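Local coordinates for protein CurD (Moorea producens 3L, PDB 5KP7) that probably acts as a hydroxymethylglutaryl-CoA synthase, an acyltransferase of the thiolase-like superfamily, and binds 4'-phosphopantetheine, at residues Ile30-Val35 with Ile87-Asp92; Ser77-Ala82 with Thr117-Tyr122; Leu123-Asn128 with Lys161-Ala166; Pro205-Ile210 with Ala368-Gln373. The protein carries 3 engineered substitutions. One frame throughout, in Å; residues are numbered along the deposited sequence.

Contact 1 (Ile30-Val35 with Ile87-Asp92); sequences IEALSV and IDRLSD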
loop_
_atom_site.group_PDB
_atom_site.type_symbol
_atom_site.label_atom_id
_atom_site.label_comp_id
_atom_site.label_asym_id
_atom_site.label_seq_id
_atom_site.Cartn_x
_atom_site.Cartn_y
_atom_site.Cartn_z
ATOM N N ILE A 30 5.053 -12.694 13.045
ATOM C CA ILE A 30 4.854 -13.324 11.759
ATOM C C ILE A 30 5.760 -14.536 11.684
ATOM O O ILE A 30 6.981 -14.387 11.681
ATOM C CB ILE A 30 5.141 -12.347 10.584
ATOM C CG1 ILE A 30 4.191 -11.140 10.666
ATOM C CG2 ILE A 30 4.963 -13.060 9.262
ATOM C CD1 ILE A 30 4.554 -9.988 9.735
ATOM N N GLU A 31 5.142 -15.722 11.631
ATOM C CA GLU A 31 5.839 -17.007 11.458
ATOM C C GLU A 31 6.226 -17.263 10.012
ATOM O O GLU A 31 7.272 -17.839 9.735
ATOM C CB GLU A 31 4.934 -18.157 11.976
ATOM C CG GLU A 31 5.464 -19.550 11.714
ATOM C CD GLU A 31 4.643 -20.684 12.297
ATOM O OE1 GLU A 31 3.974 -20.498 13.340
ATOM O OE2 GLU A 31 4.706 -21.797 11.708
ATOM N N ALA A 32 5.383 -16.831 9.082
ATOM C CA ALA A 32 5.640 -17.006 7.656
ATOM C C ALA A 32 4.945 -15.919 6.866
ATOM O O ALA A 32 3.903 -15.410 7.285
ATOM C CB ALA A 32 5.174 -18.386 7.203
ATOM N N LEU A 33 5.573 -15.521 5.755
ATOM C CA LEU A 33 5.039 -14.455 4.914
ATOM C C LEU A 33 5.230 -14.884 3.467
ATOM O O LEU A 33 6.343 -15.270 3.065
ATOM C CB LEU A 33 5.817 -13.145 5.172
ATOM C CG LEU A 33 5.381 -11.853 4.440
ATOM C CD1 LEU A 33 5.924 -10.637 5.154
ATOM C CD2 LEU A 33 5.831 -11.799 2.997
ATOM N N SER A 34 4.182 -14.742 2.672
ATOM C CA SER A 34 4.250 -15.097 1.266
ATOM C C SER A 34 3.487 -14.059 0.448
ATOM O O SER A 34 2.556 -13.415 0.960
ATOM C CB SER A 34 3.736 -16.517 1.074
ATOM O OG SER A 34 3.687 -16.855 -0.292
ATOM N N VAL A 35 3.924 -13.861 -0.794
ATOM C CA VAL A 35 3.423 -12.768 -1.650
ATOM C C VAL A 35 2.913 -13.349 -2.971
ATOM O O VAL A 35 3.522 -14.290 -3.490
ATOM C CB VAL A 35 4.591 -11.805 -1.976
ATOM C CG1 VAL A 35 4.215 -10.788 -3.058
ATOM C CG2 VAL A 35 5.076 -11.128 -0.710
ATOM N N ILE A 87 0.878 -22.778 3.486
ATOM C CA ILE A 87 0.155 -23.961 3.869
ATOM C C ILE A 87 0.890 -25.213 3.386
ATOM O O ILE A 87 0.931 -26.219 4.113
ATOM C CB ILE A 87 -1.304 -23.940 3.335
ATOM C CG1 ILE A 87 -2.046 -22.667 3.802
ATOM C CG2 ILE A 87 -2.037 -25.190 3.775
ATOM C CD1 ILE A 87 -1.959 -22.372 5.277
ATOM N N ASP A 88 1.460 -25.158 2.190
ATOM C CA ASP A 88 2.195 -26.323 1.660
ATOM C C ASP A 88 3.330 -26.782 2.560
ATOM O O ASP A 88 3.646 -27.978 2.554
ATOM C CB ASP A 88 2.815 -26.021 0.311
ATOM C CG ASP A 88 1.805 -25.971 -0.832
ATOM O OD1 ASP A 88 0.646 -26.421 -0.728
ATOM O OD2 ASP A 88 2.233 -25.504 -1.898
ATOM N N ARG A 89 3.985 -25.840 3.243
ATOM C CA ARG A 89 5.121 -26.144 4.143
ATOM C C ARG A 89 4.691 -26.728 5.486
ATOM O O ARG A 89 5.443 -27.489 6.099
ATOM C CB ARG A 89 5.977 -24.888 4.367
ATOM C CG ARG A 89 6.880 -24.595 3.185
ATOM C CD ARG A 89 7.336 -23.140 3.055
ATOM N NE ARG A 89 7.827 -22.505 4.299
ATOM C CZ ARG A 89 7.282 -21.440 4.928
ATOM N NH1 ARG A 89 6.182 -20.863 4.495
ATOM N NH2 ARG A 89 7.855 -20.942 6.046
ATOM N N LEU A 90 3.470 -26.441 5.933
ATOM C CA LEU A 90 3.048 -26.892 7.256
ATOM C C LEU A 90 2.826 -28.400 7.368
ATOM O O LEU A 90 2.299 -29.057 6.467
ATOM C CB LEU A 90 1.764 -26.183 7.678
ATOM C CG LEU A 90 1.862 -24.666 7.767
ATOM C CD1 LEU A 90 0.497 -24.066 8.088
ATOM C CD2 LEU A 90 2.886 -24.196 8.785
ATOM N N SER A 91 3.200 -28.951 8.517
ATOM C CA SER A 91 2.743 -30.276 8.892
ATOM C C SER A 91 1.204 -30.272 8.988
ATOM O O SER A 91 0.575 -29.195 9.138
ATOM C CB SER A 91 3.349 -30.671 10.247
ATOM O OG SER A 91 2.798 -29.888 11.296
ATOM N N ASP A 92 0.585 -31.450 8.896
ATOM C CA ASP A 92 -0.873 -31.544 9.052
ATOM C C ASP A 92 -1.317 -30.962 10.392
ATOM O O ASP A 92 -2.305 -30.202 10.453
ATOM C CB ASP A 92 -1.373 -32.988 8.970
ATOM C CG ASP A 92 -1.182 -33.609 7.600
ATOM O OD1 ASP A 92 -0.928 -32.867 6.622
ATOM O OD2 ASP A 92 -1.282 -34.860 7.503
HETATM O O HOH W 1 8.640 -18.840 7.523
#
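A32 and R89 make the closest direct approach between strand 29-36 and the end of helix 75-89, which here packs against the central sheet of the thiolase-like fold, and it is an apolar touch on a charged group. The CB of A32 lies at the edge of the R89 guanidinium, in its plane, 3.8 Å from NH1 and 3.9 Å from NH2. The arginine chain bends at its third torsion (chi3 46°), which brings the edge of the guanidinium to A32 CB. A small residue suits position 32, where the strand lies close to the helix end and A32 also packs on I86.

A second loose contact joins E31 OE2 to L90 CD2 at 4.2 Å, the two side chains crossing obliquely. The glutamate chain is extended, with CG anti to the backbone N (chi1 173°), and this carries the carboxylate out toward the turn. E31 and A32 form a classic beta bulge opposite L200.

The polar link runs through water. One molecule donates to the E31 carbonyl O at 2.8 Å and accepts from R89 NH2 in a weak bond. The E31 carboxylate does not pair with this arginine, since OE2 stays 6.5 Å from NH2. Its OE1 is instead gripped by S202 OG and by K161 NZ, the latter in a salt bridge.

The chemistry implies a lightly held seam with no direct hydrogen bond. The exposed arginine reaches the E31 carbonyl through one water, weakly, whereas the charge of the buried carboxylate is probably balanced by K161 of strand 161-168; the arginine may still add modest long-range stabilisation.

Contact 2 (Ser77-Ala82 with Thr117-Tyr122); sequences SYAVNA and TYIQEY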
loop_
_atom_site.group_PDB
_atom_site.type_symbol
_atom_site.label_atom_id
_atom_site.label_comp_id
_atom_site.label_asym_id
_atom_site.label_seq_id
_atom_site.Cartn_x
_atom_site.Cartn_y
_atom_site.Cartn_z
ATOM N N SER A 77 -8.641 -15.558 -5.570
ATOM C CA SER A 77 -7.573 -16.276 -6.226
ATOM C C SER A 77 -6.206 -15.658 -5.907
ATOM O O SER A 77 -5.253 -16.398 -5.652
ATOM C CB SER A 77 -7.835 -16.428 -7.735
ATOM O OG SER A 77 -7.631 -15.255 -8.474
ATOM N N TYR A 78 -6.136 -14.323 -5.829
ATOM C CA TYR A 78 -4.906 -13.666 -5.423
ATOM C C TYR A 78 -4.519 -14.127 -4.005
ATOM O O TYR A 78 -3.347 -14.444 -3.747
ATOM C CB TYR A 78 -5.074 -12.139 -5.478
ATOM C CG TYR A 78 -4.543 -11.496 -6.724
ATOM C CD1 TYR A 78 -5.127 -11.729 -7.968
ATOM C CD2 TYR A 78 -3.443 -10.635 -6.679
ATOM C CE1 TYR A 78 -4.619 -11.121 -9.120
ATOM C CE2 TYR A 78 -2.949 -10.039 -7.817
ATOM C CZ TYR A 78 -3.544 -10.247 -9.021
ATOM O OH TYR A 78 -2.982 -9.635 -10.139
ATOM N N ALA A 79 -5.491 -14.111 -3.095
ATOM C CA ALA A 79 -5.267 -14.506 -1.712
ATOM C C ALA A 79 -4.783 -15.934 -1.561
ATOM O O ALA A 79 -3.844 -16.214 -0.796
ATOM C CB ALA A 79 -6.525 -14.301 -0.884
ATOM N N VAL A 80 -5.439 -16.868 -2.264
ATOM C CA VAL A 80 -5.047 -18.260 -2.210
ATOM C C VAL A 80 -3.623 -18.450 -2.758
ATOM O O VAL A 80 -2.829 -19.186 -2.184
ATOM C CB VAL A 80 -6.088 -19.164 -2.914
ATOM C CG1 VAL A 80 -5.556 -20.596 -3.061
ATOM C CG2 VAL A 80 -7.421 -19.131 -2.163
ATOM N N ASN A 81 -3.295 -17.795 -3.874
ATOM C CA ASN A 81 -1.955 -17.875 -4.414
ATOM C C ASN A 81 -0.888 -17.301 -3.474
ATOM O O ASN A 81 0.242 -17.836 -3.419
ATOM C CB ASN A 81 -1.916 -17.248 -5.802
ATOM C CG ASN A 81 -2.652 -18.091 -6.829
ATOM O OD1 ASN A 81 -2.573 -19.310 -6.809
ATOM N ND2 ASN A 81 -3.334 -17.446 -7.752
ATOM N N ALA A 82 -1.243 -16.251 -2.714
ATOM C CA ALA A 82 -0.322 -15.701 -1.724
ATOM C C ALA A 82 -0.119 -16.665 -0.546
ATOM O O ALA A 82 1.013 -16.829 -0.055
ATOM C CB ALA A 82 -0.820 -14.360 -1.242
ATOM N N THR A 117 -14.181 -17.585 3.590
ATOM C CA THR A 117 -14.842 -18.889 3.374
ATOM C C THR A 117 -14.289 -19.638 2.148
ATOM O O THR A 117 -13.911 -20.806 2.242
ATOM C CB THR A 117 -16.370 -18.718 3.243
ATOM O OG1 THR A 117 -16.695 -17.819 2.169
ATOM C CG2 THR A 117 -16.942 -18.116 4.520
ATOM N N TYR A 118 -14.154 -18.951 1.026
ATOM C CA TYR A 118 -13.519 -19.528 -0.172
ATOM C C TYR A 118 -12.071 -19.865 0.067
ATOM O O TYR A 118 -11.590 -20.903 -0.350
ATOM C CB TYR A 118 -13.604 -18.555 -1.341
ATOM C CG TYR A 118 -14.974 -18.390 -1.946
ATOM C CD1 TYR A 118 -15.549 -19.419 -2.686
ATOM C CD2 TYR A 118 -15.630 -17.185 -1.921
ATOM C CE1 TYR A 118 -16.786 -19.260 -3.295
ATOM C CE2 TYR A 118 -16.873 -17.012 -2.530
ATOM C CZ TYR A 118 -17.441 -18.077 -3.219
ATOM O OH TYR A 118 -18.669 -17.903 -3.839
ATOM N N ILE A 119 -11.364 -18.989 0.772
ATOM C CA ILE A 119 -9.950 -19.195 1.059
ATOM C C ILE A 119 -9.750 -20.459 1.898
ATOM O O ILE A 119 -8.916 -21.320 1.590
ATOM C CB ILE A 119 -9.327 -17.937 1.689
ATOM C CG1 ILE A 119 -9.263 -16.804 0.656
ATOM C CG2 ILE A 119 -7.944 -18.222 2.237
ATOM C CD1 ILE A 119 -9.191 -15.412 1.257
ATOM N N GLN A 120 -10.551 -20.613 2.943
ATOM C CA GLN A 120 -10.518 -21.822 3.756
ATOM C C GLN A 120 -10.754 -23.089 2.921
ATOM O O GLN A 120 -10.051 -24.099 3.096
ATOM C CB GLN A 120 -11.551 -21.706 4.869
ATOM C CG GLN A 120 -11.706 -22.934 5.773
ATOM C CD GLN A 120 -13.159 -23.233 6.099
ATOM O OE1 GLN A 120 -14.060 -22.983 5.291
ATOM N NE2 GLN A 120 -13.400 -23.724 7.297
ATOM N N GLU A 121 -11.755 -23.039 2.060
ATOM C CA GLU A 121 -12.114 -24.175 1.197
ATOM C C GLU A 121 -10.945 -24.619 0.323
ATOM O O GLU A 121 -10.561 -25.804 0.293
ATOM C CB GLU A 121 -13.306 -23.796 0.316
ATOM C CG GLU A 121 -13.759 -24.842 -0.692
ATOM C CD GLU A 121 -14.301 -26.101 -0.065
ATOM O OE1 GLU A 121 -14.805 -26.070 1.079
ATOM O OE2 GLU A 121 -14.260 -27.162 -0.737
ATOM N N TYR A 122 -10.380 -23.672 -0.398
ATOM C CA TYR A 122 -9.349 -24.013 -1.372
ATOM C C TYR A 122 -7.987 -24.277 -0.758
ATOM O O TYR A 122 -7.175 -24.967 -1.353
ATOM C CB TYR A 122 -9.309 -22.962 -2.487
ATOM C CG TYR A 122 -10.462 -23.156 -3.432
ATOM C CD1 TYR A 122 -11.686 -22.533 -3.201
ATOM C CD2 TYR A 122 -10.325 -23.931 -4.576
ATOM C CE1 TYR A 122 -12.783 -22.721 -4.049
ATOM C CE2 TYR A 122 -11.407 -24.109 -5.441
ATOM C CZ TYR A 122 -12.629 -23.503 -5.184
ATOM O OH TYR A 122 -13.703 -23.667 -6.061
#
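I119 fits against A79 and V80 where helices 75-89 and 115-123 pass each other. The short axes approach to 9.6 Å, with their N-to-C directions 43° apart. The tight part centres on A79. Its CB is 3.6 Å from I119 CD1 and 4.0 Å from CG1, so the isoleucine's longer branch ends against the alanine. That branch stands anti to the carbonyl carbon (chi1 -69°), and a residue as small as alanine lets it come so near the other helix.

V80 closes the same interface one residue further along. The V80 and I119 side chains lie alongside one another, pointing opposite ways, and V80 CG2 comes to rest 4.1 Å from I119 CG1. A beta-branched residue serves well here because its stiff methyls present a broad apolar flank.

The packing becomes looser toward Y122, which is partly exposed. Only its CB approaches V80 CG2, at 4.3 Å, for the ring leads away from the valine. The phenol is occupied by strand 437-442, its OH bonded to Y440 N and its ring edge-to-face with that of Y440.

Both helices lie on the same part of the sheet: A79 and I119 each touch I165 of strand 161-168, and V80 also meets W442 of strand 437-442. Helix 115-123 is itself the helical part of a beta-alpha-beta crossover between the neighbouring parallel strands 98-104 and 130-134.

Contact 3 (Leu123-Asn128 with Lys161-Ala166); sequences LGLSRN and KALVIA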
loop_
_atom_site.group_PDB
_atom_site.type_symbol
_atom_site.label_atom_id
_atom_site.label_comp_id
_atom_site.label_asym_id
_atom_site.label_seq_id
_atom_site.Cartn_x
_atom_site.Cartn_y
_atom_site.Cartn_z
ATOM N N LEU A 123 -7.734 -23.816 0.461
ATOM C CA LEU A 123 -6.492 -24.167 1.154
ATOM C C LEU A 123 -6.651 -25.428 2.007
ATOM O O LEU A 123 -5.668 -25.934 2.513
ATOM C CB LEU A 123 -6.017 -23.020 2.031
ATOM C CG LEU A 123 -5.507 -21.748 1.313
ATOM C CD1 LEU A 123 -5.243 -20.668 2.354
ATOM C CD2 LEU A 123 -4.278 -21.984 0.477
ATOM N N GLY A 124 -7.864 -25.954 2.134
ATOM C CA GLY A 124 -8.101 -27.184 2.897
ATOM C C GLY A 124 -7.979 -27.017 4.396
ATOM O O GLY A 124 -7.529 -27.931 5.084
ATOM N N LEU A 125 -8.350 -25.856 4.918
ATOM C CA LEU A 125 -8.173 -25.556 6.337
ATOM C C LEU A 125 -9.260 -26.205 7.175
ATOM O O LEU A 125 -10.271 -26.669 6.657
ATOM C CB LEU A 125 -8.126 -24.030 6.554
ATOM C CG LEU A 125 -7.018 -23.291 5.814
ATOM C CD1 LEU A 125 -7.067 -21.823 6.215
ATOM C CD2 LEU A 125 -5.640 -23.868 6.124
ATOM N N SER A 126 -9.038 -26.235 8.483
ATOM C CA SER A 126 -9.992 -26.799 9.437
ATOM C C SER A 126 -11.352 -26.106 9.399
ATOM O O SER A 126 -11.425 -24.878 9.182
ATOM C CB SER A 126 -9.456 -26.666 10.872
ATOM O OG SER A 126 -10.351 -27.269 11.796
ATOM N N ARG A 127 -12.423 -26.878 9.659
ATOM C CA ARG A 127 -13.723 -26.265 9.858
ATOM C C ARG A 127 -13.848 -25.581 11.214
ATOM O O ARG A 127 -14.734 -24.719 11.392
ATOM C CB ARG A 127 -14.847 -27.289 9.660
ATOM C CG ARG A 127 -15.030 -27.661 8.217
ATOM C CD ARG A 127 -16.297 -28.467 7.994
ATOM N NE ARG A 127 -16.554 -28.618 6.559
ATOM C CZ ARG A 127 -17.711 -29.056 6.038
ATOM N NH1 ARG A 127 -18.716 -29.397 6.819
ATOM N NH2 ARG A 127 -17.863 -29.093 4.705
ATOM N N ASN A 128 -12.982 -25.927 12.160
ATOM C CA ASN A 128 -12.975 -25.249 13.467
ATOM C C ASN A 128 -12.095 -24.006 13.351
ATOM O O ASN A 128 -10.972 -23.950 13.864
ATOM C CB ASN A 128 -12.504 -26.204 14.585
ATOM C CG ASN A 128 -13.421 -27.381 14.754
ATOM O OD1 ASN A 128 -12.998 -28.543 14.624
ATOM N ND2 ASN A 128 -14.668 -27.124 15.104
ATOM N N LYS A 161 -2.907 -20.736 15.607
ATOM C CA LYS A 161 -2.315 -19.778 14.685
ATOM C C LYS A 161 -3.427 -19.013 13.990
ATOM O O LYS A 161 -4.589 -19.460 13.951
ATOM C CB LYS A 161 -1.482 -20.512 13.636
ATOM C CG LYS A 161 -0.342 -21.369 14.230
ATOM C CD LYS A 161 0.500 -21.996 13.124
ATOM C CE LYS A 161 1.459 -23.074 13.650
ATOM N NZ LYS A 161 2.520 -22.585 14.577
ATOM N N ALA A 162 -3.073 -17.882 13.409
ATOM C CA ALA A 162 -4.008 -17.115 12.595
ATOM C C ALA A 162 -3.410 -16.903 11.235
ATOM O O ALA A 162 -2.198 -16.710 11.109
ATOM C CB ALA A 162 -4.351 -15.762 13.251
ATOM N N LEU A 163 -4.250 -16.888 10.209
ATOM C CA LEU A 163 -3.806 -16.572 8.866
ATOM C C LEU A 163 -4.466 -15.260 8.450
ATOM O O LEU A 163 -5.694 -15.175 8.416
ATOM C CB LEU A 163 -4.199 -17.691 7.897
ATOM C CG LEU A 163 -3.812 -17.567 6.433
ATOM C CD1 LEU A 163 -2.310 -17.584 6.267
ATOM C CD2 LEU A 163 -4.475 -18.682 5.616
ATOM N N VAL A 164 -3.644 -14.259 8.167
ATOM C CA VAL A 164 -4.129 -12.932 7.785
ATOM C C VAL A 164 -3.697 -12.700 6.349
ATOM O O VAL A 164 -2.496 -12.775 6.049
ATOM C CB VAL A 164 -3.536 -11.831 8.691
ATOM C CG1 VAL A 164 -3.994 -10.457 8.212
ATOM C CG2 VAL A 164 -3.916 -12.056 10.156
ATOM N N ILE A 165 -4.656 -12.452 5.455
ATOM C CA ILE A 165 -4.317 -12.228 4.053
ATOM C C ILE A 165 -4.898 -10.915 3.617
ATOM O O ILE A 165 -6.119 -10.709 3.645
ATOM C CB ILE A 165 -4.811 -13.336 3.093
ATOM C CG1 ILE A 165 -4.442 -14.726 3.615
ATOM C CG2 ILE A 165 -4.243 -13.112 1.693
ATOM C CD1 ILE A 165 -5.099 -15.849 2.835
ATOM N N ALA A 166 -4.013 -10.004 3.224
ATOM C CA ALA A 166 -4.397 -8.730 2.641
ATOM C C ALA A 166 -4.381 -8.921 1.122
ATOM O O ALA A 166 -3.374 -9.354 0.552
ATOM C CB ALA A 166 -3.453 -7.602 3.056
#
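The S126 OG accepts a hydrogen bond from N128 N at 3.0 Å, with an N-H...O angle of 149°, closing an ST turn right after L125, one of the two leucines that meet L163. The turn lies on the last leg of the beta-alpha-beta crossover that runs from strand 98-104 through helix 115-123 to strand 130-134. Serine suits the site because its short hydroxyl can bend back on the chain that follows.

Ahead of this turn the helix closes in a Schellman motif. G124 has positive phi (72°), a conformation that glycine adopts readily. The chain leaves the helix there, and the side chains of L123 and L125, on either side of G124, both point to strand 161-168.

Facing them is L163, whose backbone pairs with M100 and I102 of strand 98-104. A chi1 of -179° sets its branch trans to the backbone N, and the side chain rises from the sheet toward the crossover. Leucine suits all three places, for its flexible isobutyl end fills buried apolar space without any polar demand. L125 meets L163 at about a right angle and also touches V101. Both contacts fall on a single methyl: L163 CD2 lies 3.9 Å from L123 CD1 and 4.1 Å from L125 CD1.

Contact 4 (Pro205-Ile210 with Ala368-Gln373); sequences PHIFQI and AAIAAQ. Engineered in segment 368-373: A368 (natural residue Lys), A369 (natural residue Gln), A371 (natural residue Gln).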
loop_
_atom_site.group_PDB
_atom_site.type_symbol
_atom_site.label_atom_id
_atom_site.label_comp_id
_atom_site.label_asym_id
_atom_site.label_seq_id
_atom_site.Cartn_x
_atom_site.Cartn_y
_atom_site.Cartn_z
ATOM N N PRO A 205 7.467 -16.557 15.979
ATOM C CA PRO A 205 7.568 -15.597 14.861
ATOM C C PRO A 205 8.898 -15.679 14.143
ATOM O O PRO A 205 9.771 -14.842 14.362
ATOM C CB PRO A 205 7.403 -14.247 15.565
ATOM C CG PRO A 205 7.941 -14.474 16.913
ATOM C CD PRO A 205 7.503 -15.862 17.278
ATOM N N HIS A 206 9.043 -16.682 13.290
ATOM C CA HIS A 206 10.293 -16.918 12.579
ATOM C C HIS A 206 10.740 -15.776 11.679
ATOM O O HIS A 206 11.943 -15.659 11.440
ATOM C CB HIS A 206 10.230 -18.175 11.716
ATOM C CG HIS A 206 9.886 -19.420 12.479
ATOM N ND1 HIS A 206 10.439 -19.720 13.707
ATOM C CD2 HIS A 206 9.074 -20.455 12.174
ATOM C CE1 HIS A 206 9.955 -20.870 14.138
ATOM N NE2 HIS A 206 9.119 -21.333 13.231
ATOM N N ILE A 207 9.802 -14.985 11.163
ATOM C CA ILE A 207 10.125 -13.879 10.237
ATOM C C ILE A 207 10.178 -12.510 10.924
ATOM O O ILE A 207 11.158 -11.771 10.744
ATOM C CB ILE A 207 9.133 -13.808 9.066
ATOM C CG1 ILE A 207 9.068 -15.132 8.291
ATOM C CG2 ILE A 207 9.451 -12.640 8.127
ATOM C CD1 ILE A 207 10.376 -15.596 7.715
ATOM N N PHE A 208 9.145 -12.162 11.701
ATOM C CA PHE A 208 9.020 -10.812 12.263
ATOM C C PHE A 208 8.512 -10.898 13.674
ATOM O O PHE A 208 7.345 -11.230 13.893
ATOM C CB PHE A 208 8.080 -9.960 11.386
ATOM C CG PHE A 208 8.071 -8.463 11.677
ATOM C CD1 PHE A 208 9.230 -7.690 11.560
ATOM C CD2 PHE A 208 6.879 -7.798 11.999
ATOM C CE1 PHE A 208 9.196 -6.306 11.750
ATOM C CE2 PHE A 208 6.849 -6.414 12.193
ATOM C CZ PHE A 208 8.017 -5.671 12.063
ATOM N N GLN A 209 9.391 -10.584 14.629
ATOM C CA GLN A 209 9.085 -10.633 16.045
ATOM C C GLN A 209 8.504 -9.263 16.458
ATOM O O GLN A 209 9.230 -8.285 16.455
ATOM C CB GLN A 209 10.383 -10.989 16.806
ATOM C CG GLN A 209 10.988 -12.365 16.432
ATOM C CD GLN A 209 12.129 -12.381 15.385
ATOM O OE1 GLN A 209 13.013 -11.511 15.373
ATOM N NE2 GLN A 209 12.156 -13.454 14.547
ATOM N N ILE A 210 7.218 -9.215 16.800
ATOM C CA ILE A 210 6.534 -7.976 17.160
ATOM C C ILE A 210 7.017 -7.387 18.492
ATOM O O ILE A 210 7.245 -8.115 19.452
ATOM C CB ILE A 210 4.981 -8.207 17.176
ATOM C CG1 ILE A 210 4.444 -8.328 15.743
ATOM C CG2 ILE A 210 4.225 -7.133 17.947
ATOM C CD1 ILE A 210 4.349 -7.031 14.954
ATOM N N ALA A 368 15.646 -13.530 7.942
ATOM C CA ALA A 368 15.905 -13.001 6.607
ATOM C C ALA A 368 16.283 -14.114 5.648
ATOM O O ALA A 368 15.873 -14.080 4.493
ATOM C CB ALA A 368 17.000 -11.935 6.628
ATOM N N ALA A 369 17.039 -15.109 6.124
ATOM C CA ALA A 369 17.412 -16.250 5.277
ATOM C C ALA A 369 16.183 -17.054 4.874
ATOM O O ALA A 369 16.057 -17.430 3.715
ATOM C CB ALA A 369 18.439 -17.123 5.965
ATOM N N ILE A 370 15.273 -17.301 5.813
ATOM C CA ILE A 370 13.991 -17.964 5.480
ATOM C C ILE A 370 13.216 -17.141 4.456
ATOM O O ILE A 370 12.738 -17.666 3.442
ATOM C CB ILE A 370 13.130 -18.251 6.735
ATOM C CG1 ILE A 370 13.830 -19.278 7.657
ATOM C CG2 ILE A 370 11.752 -18.771 6.332
ATOM C CD1 ILE A 370 13.308 -19.253 9.082
ATOM N N ALA A 371 13.095 -15.844 4.705
ATOM C CA ALA A 371 12.399 -14.970 3.768
ATOM C C ALA A 371 12.972 -15.023 2.341
ATOM O O ALA A 371 12.219 -15.072 1.367
ATOM C CB ALA A 371 12.400 -13.534 4.294
ATOM N N ALA A 372 14.297 -15.053 2.225
ATOM C CA ALA A 372 14.982 -15.088 0.927
ATOM C C ALA A 372 14.620 -16.334 0.131
ATOM O O ALA A 372 14.551 -16.285 -1.087
ATOM C CB ALA A 372 16.504 -15.018 1.103
ATOM N N GLN A 373 14.365 -17.441 0.820
ATOM C CA GLN A 373 13.997 -18.702 0.151
ATOM C C GLN A 373 12.676 -18.632 -0.595
ATOM O O GLN A 373 12.407 -19.482 -1.424
ATOM C CB GLN A 373 13.933 -19.868 1.148
ATOM C CG GLN A 373 15.263 -20.227 1.776
ATOM C CD GLN A 373 16.251 -20.672 0.731
ATOM O OE1 GLN A 373 17.011 -19.854 0.190
ATOM N NE2 GLN A 373 16.214 -21.961 0.389
#
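H206 meets I370 through its CB and not through its imidazole, whose atoms all stay farther from the isoleucine; CB is 4.2 Å from I370 CD1. The other flat polar group, the amide of Q209, turns back within its own segment, though only conditionally. Q209 has two conformers, and in the one described here NE2 donates to P205 O at 2.8 Å with an N-H...O angle of 158°, the oxygen tilted from the amide plane.

The fold around them is the thiolase-type alpha-beta architecture. Residues 205-210 lead into strand 208-219, the neighbour of strand 29-36 in the sheet, and helix 365-372 packs beside this entry. I207 and F208 make a classic beta bulge opposite I30, and at this irregular point the I207 side chain reaches the helix. The partly exposed I370 meets it from the helix side.

The two isoleucines make the closest approach. The I207 chain folds at both torsions (chi1 -56°, chi2 -58°), which brings CD1 against the helix, 3.7 Å from I370 CG2. Isoleucine suits the place, since its longer branch supplies reach while the second methyl thickens the base of the side chain. I334 of helix 325-336 touches I207, A368 and A371, and so covers the same junction.

A368, A369 and A371 are engineered alanines. A371 is the one of the three whose side chain comes near I207, so this contact belongs to the construct, and it is light: I207 CD1 stands 4.1 Å from A371 N and 4.5 Å from A371 CB.

In the fold
Contacts 2 and 3 are buried and wholly apolar across their interfaces; contacts 1 and 4 are only partly buried and end at exposed residues. Contacts 1 and 2 share helix 75-89, one at its end and the other along its body, and touch where V35 packs near A82. Contacts 1, 3 and 4 all reach the central sheet. Strands 29-36 and 208-219 are neighbours in it, so I30 pairs with I207 and F208 between contacts 1 and 4. Contact 1 alone brings charged groups and a bridging water to the interface. Contact 4 brings in helix 365-372 from the C-terminal region of the synthase, whereas the other three lie within its N-terminal region.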